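Local atomic coordinates of lysozyme C (PDB entry 5XUW), a protein that hydrolyses the beta-1,4 linkages between N-acetylmuramic acid and N-acetylglucosamine in bacterial peptidoglycan, and binds one calcium ion. Residues A[28-33]-A[113-118]. Residues are numbered along the deposited sequence; the frame is centred on the assembly and turned at random.
Sequences WVCMAE and KHCKDK
Cys30 and Cys115 are joined by a disulfide, one of the four of this C-type lysozyme, which ties helix 25-36 to the turn that follows helix 109-114. CA of Cys30 and CA of Cys115 lie 6.2 Å apart, and both side chains leave the backbone pointing at the partner segment. On the helix side, SG of Cys30 stands anti to its own N, chi1 -166°, which carries the sulfur outward from the helix. Cys115 uses a different rotamer: its SG swings beside the backbone N, anti to the carbonyl carbon, chi1 -52°. SG of Cys30 and SG of Cys115 bond at 2.1 Å, and the CB-S-S-CB torsion of -90° sets the two CB-SG bonds at right angles when sighted down the bridge, the relaxed geometry of a left-handed disulfide. Beyond the bridge, the two segments barely meet. Both cysteines are buried; a type II beta turn starts at Cys115, closed by the backbone hydrogen bond from Lys118 N to Cys115 O, and its later residues, Asp117 and Lys118, are exposed. Next along the helix, Met31 turns its side chain off toward Trp111, Met105 and Phe57, near the predicted catalytic Glu35. N of Met31 stays by the bridge, 3.9 Å from SG of Cys115.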
loop_
_atom_site.group_PDB
_atom_site.type_symbol
_atom_site.label_atom_id
_atom_site.label_comp_id
_atom_site.label_asym_id
_atom_site.label_seq_id
_atom_site.Cartn_x
_atom_site.Cartn_y
_atom_site.Cartn_z
ATOM N N TRP A 28 2.006 3.236 -7.721
ATOM C CA TRP A 28 1.393 2.272 -6.795
ATOM C C TRP A 28 2.316 1.087 -6.478
ATOM O O TRP A 28 2.446 0.672 -5.317
ATOM C CB TRP A 28 0.084 1.752 -7.392
ATOM C CG TRP A 28 -1.030 2.736 -7.293
ATOM C CD1 TRP A 28 -1.606 3.454 -8.299
ATOM C CD2 TRP A 28 -1.696 3.117 -6.094
ATOM N NE1 TRP A 28 -2.605 4.258 -7.790
ATOM C CE2 TRP A 28 -2.674 4.068 -6.438
ATOM C CE3 TRP A 28 -1.563 2.736 -4.758
ATOM C CZ2 TRP A 28 -3.532 4.632 -5.487
ATOM C CZ3 TRP A 28 -2.402 3.297 -3.818
ATOM C CH2 TRP A 28 -3.377 4.230 -4.187
ATOM N N VAL A 29 2.939 0.534 -7.521
ATOM C CA VAL A 29 3.866 -0.584 -7.344
ATOM C C VAL A 29 5.103 -0.123 -6.566
ATOM O O VAL A 29 5.584 -0.827 -5.670
ATOM C CB VAL A 29 4.247 -1.239 -8.693
ATOM C CG1 VAL A 29 5.270 -2.346 -8.499
ATOM C CG2 VAL A 29 3.011 -1.821 -9.365
ATOM N N CYS A 30 5.594 1.069 -6.891
ATOM C CA CYS A 30 6.739 1.648 -6.183
ATOM C C CYS A 30 6.461 1.807 -4.690
ATOM O O CYS A 30 7.289 1.437 -3.848
ATOM C CB CYS A 30 7.155 2.982 -6.816
ATOM S SG CYS A 30 8.778 3.574 -6.300
ATOM N N MET A 31 5.281 2.317 -4.347
ATOM C CA MET A 31 4.925 2.466 -2.933
ATOM C C MET A 31 5.003 1.100 -2.250
ATOM O O MET A 31 5.583 0.983 -1.174
ATOM C CB MET A 31 3.542 3.111 -2.786
ATOM C CG MET A 31 3.004 3.207 -1.363
ATOM S SD MET A 31 2.040 1.781 -0.830
ATOM C CE MET A 31 0.549 2.016 -1.798
ATOM N N ALA A 32 4.482 0.058 -2.890
ATOM C CA ALA A 32 4.532 -1.271 -2.285
ATOM C C ALA A 32 5.971 -1.775 -2.108
ATOM O O ALA A 32 6.294 -2.362 -1.073
ATOM C CB ALA A 32 3.712 -2.259 -3.088
ATOM N N GLU A 33 6.836 -1.537 -3.098
ATOM C CA GLU A 33 8.220 -2.005 -3.002
ATOM C C GLU A 33 8.906 -1.399 -1.787
ATOM O O GLU A 33 9.564 -2.103 -1.024
ATOM C CB GLU A 33 9.054 -1.684 -4.251
ATOM C CG GLU A 33 10.415 -2.373 -4.199
ATOM C CD GLU A 33 11.259 -2.263 -5.456
ATOM O OE1 GLU A 33 10.809 -1.736 -6.490
ATOM O OE2 GLU A 33 12.421 -2.720 -5.388
ATOM N N LYS A 113 9.822 9.066 0.343
ATOM C CA LYS A 113 11.285 9.026 0.415
ATOM C C LYS A 113 11.937 8.491 -0.857
ATOM O O LYS A 113 12.975 8.999 -1.267
ATOM C CB LYS A 113 11.734 8.197 1.620
ATOM C CG LYS A 113 13.245 8.112 1.808
ATOM C CD LYS A 113 13.610 7.467 3.133
ATOM C CE LYS A 113 15.106 7.568 3.396
ATOM N NZ LYS A 113 15.521 6.771 4.585
ATOM N N HIS A 114 11.336 7.476 -1.466
ATOM C CA HIS A 114 11.964 6.719 -2.556
ATOM C C HIS A 114 11.354 6.879 -3.947
ATOM O O HIS A 114 12.056 6.664 -4.929
ATOM C CB HIS A 114 11.991 5.234 -2.182
ATOM C CG HIS A 114 12.824 4.941 -0.974
ATOM N ND1 HIS A 114 12.277 4.641 0.255
ATOM C CD2 HIS A 114 14.166 4.930 -0.800
ATOM C CE1 HIS A 114 13.245 4.446 1.132
ATOM N NE2 HIS A 114 14.402 4.602 0.515
ATOM N N CYS A 115 10.065 7.211 -4.036
ATOM C CA CYS A 115 9.333 7.204 -5.311
ATOM C C CYS A 115 8.862 8.576 -5.771
ATOM O O CYS A 115 8.871 8.857 -6.969
ATOM C CB CYS A 115 8.097 6.316 -5.196
ATOM S SG CYS A 115 8.391 4.634 -4.584
ATOM N N LYS A 116 8.412 9.411 -4.837
ATOM C CA LYS A 116 7.850 10.715 -5.185
ATOM C C LYS A 116 8.855 11.563 -5.962
ATOM O O LYS A 116 10.021 11.610 -5.606
ATOM C CB LYS A 116 7.407 11.467 -3.927
ATOM C CG LYS A 116 6.653 12.756 -4.215
ATOM C CD LYS A 116 6.254 13.455 -2.922
ATOM C CE LYS A 116 5.667 14.830 -3.193
ATOM N NZ LYS A 116 6.361 15.859 -2.371
ATOM N N ASP A 117 8.386 12.192 -7.037
ATOM C CA ASP A 117 9.206 13.055 -7.906
ATOM C C ASP A 117 10.348 12.344 -8.639
ATOM O O ASP A 117 11.264 13.000 -9.151
ATOM C CB ASP A 117 9.741 14.273 -7.132
ATOM C CG ASP A 117 8.645 15.106 -6.518
ATOM O OD1 ASP A 117 7.603 15.320 -7.170
ATOM O OD2 ASP A 117 8.829 15.563 -5.374
ATOM N N LYS A 118 10.283 11.014 -8.723
ATOM C CA LYS A 118 11.280 10.232 -9.417
ATOM C C LYS A 118 10.743 9.825 -10.789
ATOM O O LYS A 118 9.525 9.723 -11.000
ATOM C CB LYS A 118 11.670 9.003 -8.598
ATOM C CG LYS A 118 12.221 9.320 -7.207
ATOM C CD LYS A 118 13.717 9.578 -7.220
ATOM C CE LYS A 118 14.201 10.234 -5.936
ATOM N NZ LYS A 118 14.072 9.373 -4.725
#